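Local coordinates for conserved domain protein (Streptococcus pneumoniae, PDB 4IAJ), which is of unknown function and belongs to the DUF4649 family, with helices packed on a small antiparallel sheet, at residues N5-T10 / E24-F29. Residues are numbered along the deposited sequence; the frame is centred on the assembly and turned at random.
Sequences NMIEIT and ESYEDF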
loop_
_atom_site.group_PDB
_atom_site.type_symbol
_atom_site.label_atom_id
_atom_site.label_comp_id
_atom_site.label_asym_id
_atom_site.label_seq_id
_atom_site.Cartn_x
_atom_site.Cartn_y
_atom_site.Cartn_z
ATOM N N ASN B 5 -15.829 -27.602 5.818
ATOM C CA ASN B 5 -15.744 -26.154 5.596
ATOM C C ASN B 5 -16.730 -25.631 4.564
ATOM O O ASN B 5 -16.757 -26.087 3.418
ATOM C CB ASN B 5 -14.341 -25.792 5.152
ATOM C CG ASN B 5 -13.315 -26.120 6.198
ATOM O OD1 ASN B 5 -13.454 -25.724 7.353
ATOM N ND2 ASN B 5 -12.286 -26.855 5.812
HETATM N N MSE B 6 -17.510 -24.636 4.958
HETATM C CA MSE B 6 -18.452 -24.026 4.033
HETATM C C MSE B 6 -17.773 -23.382 2.829
HETATM O O MSE B 6 -18.336 -23.427 1.740
HETATM C CB MSE B 6 -19.293 -22.975 4.746
HETATM C CG MSE B 6 -20.742 -23.138 4.316
HETATM SE SE MSE B 6 -21.715 -21.736 5.253
HETATM C CE MSE B 6 -21.966 -22.766 6.913
ATOM N N ILE B 7 -16.588 -22.793 3.012
ATOM C CA ILE B 7 -15.842 -22.164 1.911
ATOM C C ILE B 7 -14.399 -22.682 1.817
ATOM O O ILE B 7 -13.675 -22.704 2.804
ATOM C CB ILE B 7 -15.843 -20.628 2.013
ATOM C CG1 ILE B 7 -17.277 -20.121 1.978
ATOM C CG2 ILE B 7 -15.063 -20.011 0.861
ATOM C CD1 ILE B 7 -17.413 -18.620 2.030
ATOM N N GLU B 8 -14.022 -23.135 0.621
ATOM C CA GLU B 8 -12.656 -23.499 0.293
ATOM C C GLU B 8 -12.292 -22.782 -0.987
ATOM O O GLU B 8 -13.079 -22.753 -1.924
ATOM C CB GLU B 8 -12.501 -25.001 0.114
ATOM C CG GLU B 8 -12.807 -25.775 1.386
ATOM C CD GLU B 8 -12.147 -27.152 1.448
ATOM O OE1 GLU B 8 -11.362 -27.504 0.532
ATOM O OE2 GLU B 8 -12.412 -27.878 2.435
ATOM N N ILE B 9 -11.122 -22.162 -1.008
ATOM C CA ILE B 9 -10.688 -21.403 -2.169
ATOM C C ILE B 9 -9.280 -21.842 -2.550
ATOM O O ILE B 9 -8.386 -21.853 -1.711
ATOM C CB ILE B 9 -10.671 -19.893 -1.907
ATOM C CG1 ILE B 9 -12.037 -19.393 -1.410
ATOM C CG2 ILE B 9 -10.260 -19.151 -3.167
ATOM C CD1 ILE B 9 -11.991 -17.977 -0.852
ATOM N N THR B 10 -9.082 -22.207 -3.813
ATOM C CA THR B 10 -7.754 -22.558 -4.277
ATOM C C THR B 10 -7.359 -21.551 -5.353
ATOM O O THR B 10 -8.134 -21.241 -6.246
ATOM C CB THR B 10 -7.677 -23.995 -4.802
ATOM O OG1 THR B 10 -7.954 -24.921 -3.741
ATOM C CG2 THR B 10 -6.296 -24.285 -5.326
ATOM N N GLU B 24 -14.469 -21.977 7.899
ATOM C CA GLU B 24 -15.418 -22.888 8.522
ATOM C C GLU B 24 -16.831 -22.380 8.293
ATOM O O GLU B 24 -17.728 -23.157 7.985
ATOM C CB GLU B 24 -15.141 -23.057 10.017
ATOM C CG GLU B 24 -15.987 -24.158 10.669
ATOM C CD GLU B 24 -15.583 -24.468 12.109
ATOM O OE1 GLU B 24 -14.425 -24.183 12.498
ATOM O OE2 GLU B 24 -16.426 -25.015 12.850
ATOM N N SER B 25 -17.016 -21.069 8.405
ATOM C CA SER B 25 -18.300 -20.446 8.113
ATOM C C SER B 25 -18.174 -19.274 7.136
ATOM O O SER B 25 -17.083 -18.738 6.889
ATOM C CB SER B 25 -18.956 -19.967 9.417
ATOM O OG SER B 25 -18.291 -18.827 9.934
ATOM N N TYR B 26 -19.318 -18.874 6.593
ATOM C CA TYR B 26 -19.410 -17.702 5.740
ATOM C C TYR B 26 -18.985 -16.448 6.502
ATOM O O TYR B 26 -18.278 -15.600 5.948
ATOM C CB TYR B 26 -20.834 -17.525 5.208
ATOM C CG TYR B 26 -20.926 -16.605 4.017
ATOM C CD1 TYR B 26 -21.048 -15.230 4.174
ATOM C CD2 TYR B 26 -20.881 -17.114 2.728
ATOM C CE1 TYR B 26 -21.127 -14.390 3.078
ATOM C CE2 TYR B 26 -20.962 -16.287 1.626
ATOM C CZ TYR B 26 -21.084 -14.928 1.802
ATOM O OH TYR B 26 -21.172 -14.122 0.691
ATOM N N GLU B 27 -19.436 -16.337 7.755
ATOM C CA GLU B 27 -19.005 -15.271 8.653
ATOM C C GLU B 27 -17.487 -15.236 8.847
ATOM O O GLU B 27 -16.927 -14.155 8.978
ATOM C CB GLU B 27 -19.682 -15.403 10.028
ATOM N N ASP B 28 -16.818 -16.392 8.884
ATOM C CA ASP B 28 -15.350 -16.400 9.021
ATOM C C ASP B 28 -14.718 -15.746 7.784
ATOM O O ASP B 28 -13.763 -14.989 7.888
ATOM C CB ASP B 28 -14.768 -17.807 9.200
ATOM C CG ASP B 28 -15.208 -18.481 10.484
ATOM O OD1 ASP B 28 -15.562 -17.780 11.457
ATOM O OD2 ASP B 28 -15.190 -19.733 10.515
ATOM N N PHE B 29 -15.300 -16.016 6.624
ATOM C CA PHE B 29 -14.823 -15.440 5.375
ATOM C C PHE B 29 -15.035 -13.924 5.362
ATOM O O PHE B 29 -14.111 -13.146 5.058
ATOM C CB PHE B 29 -15.522 -16.130 4.193
ATOM C CG PHE B 29 -15.246 -15.486 2.881
ATOM C CD1 PHE B 29 -13.975 -15.565 2.313
ATOM C CD2 PHE B 29 -16.231 -14.775 2.231
ATOM C CE1 PHE B 29 -13.702 -14.946 1.104
ATOM C CE2 PHE B 29 -15.966 -14.167 1.011
ATOM C CZ PHE B 29 -14.704 -14.244 0.456
#
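The delta methyl of I7 touches two aromatic side chains of the opening helical turn, which meet it from directions about a right angle apart: CD1 lies 3.8 Å from Y26 CD2 and 3.8 Å from F29 CB. It meets both rings obliquely, and the I7 and F29 side chains cross at about a right angle. I7 gets there with CG1 beside its backbone N (chi1 -60°) and an extended end (chi2 -178°), which carries CD1 out from the strand toward the helix. Two residues on, on the same face of the strand, I9 CD1 touches the far part of the F29 ring, 4.0 Å from CE1. Nearer the surface, selenomethionine M6 passes beside the start of the helix, its SE 4.0 Å from Y26 N, a buried amide with no hydrogen-bond partner in the model.

Where strand 18-23 gives way to the helix, M6 N donates a long, weak but nearly straight bond to E24 O (3.4 Å, 166°). N5 OD1 lies against E24 CA in van der Waals contact, at 3.6 Å. M6 and I7 together face F23 in a classic beta bulge. The turn itself is closed by a capping box: D28 N donates to S25 OG at 3.0 Å, and S25 N reaches D28 OD2 from above the carboxylate plane. The other carboxylate oxygen, D28 OD1, forms a salt bridge with R31.

Beyond this shell, F23 meets the F29 ring edge-to-face, and I65 of helix 65-71 touches both I9 and F29. Residues 5-10 thus meet the start of helix 26-35 through a weak backbone bond at the partly exposed edge and apolar contacts further in, so the interface is made chiefly by the side chains of M6, I7, I9, Y26 and F29.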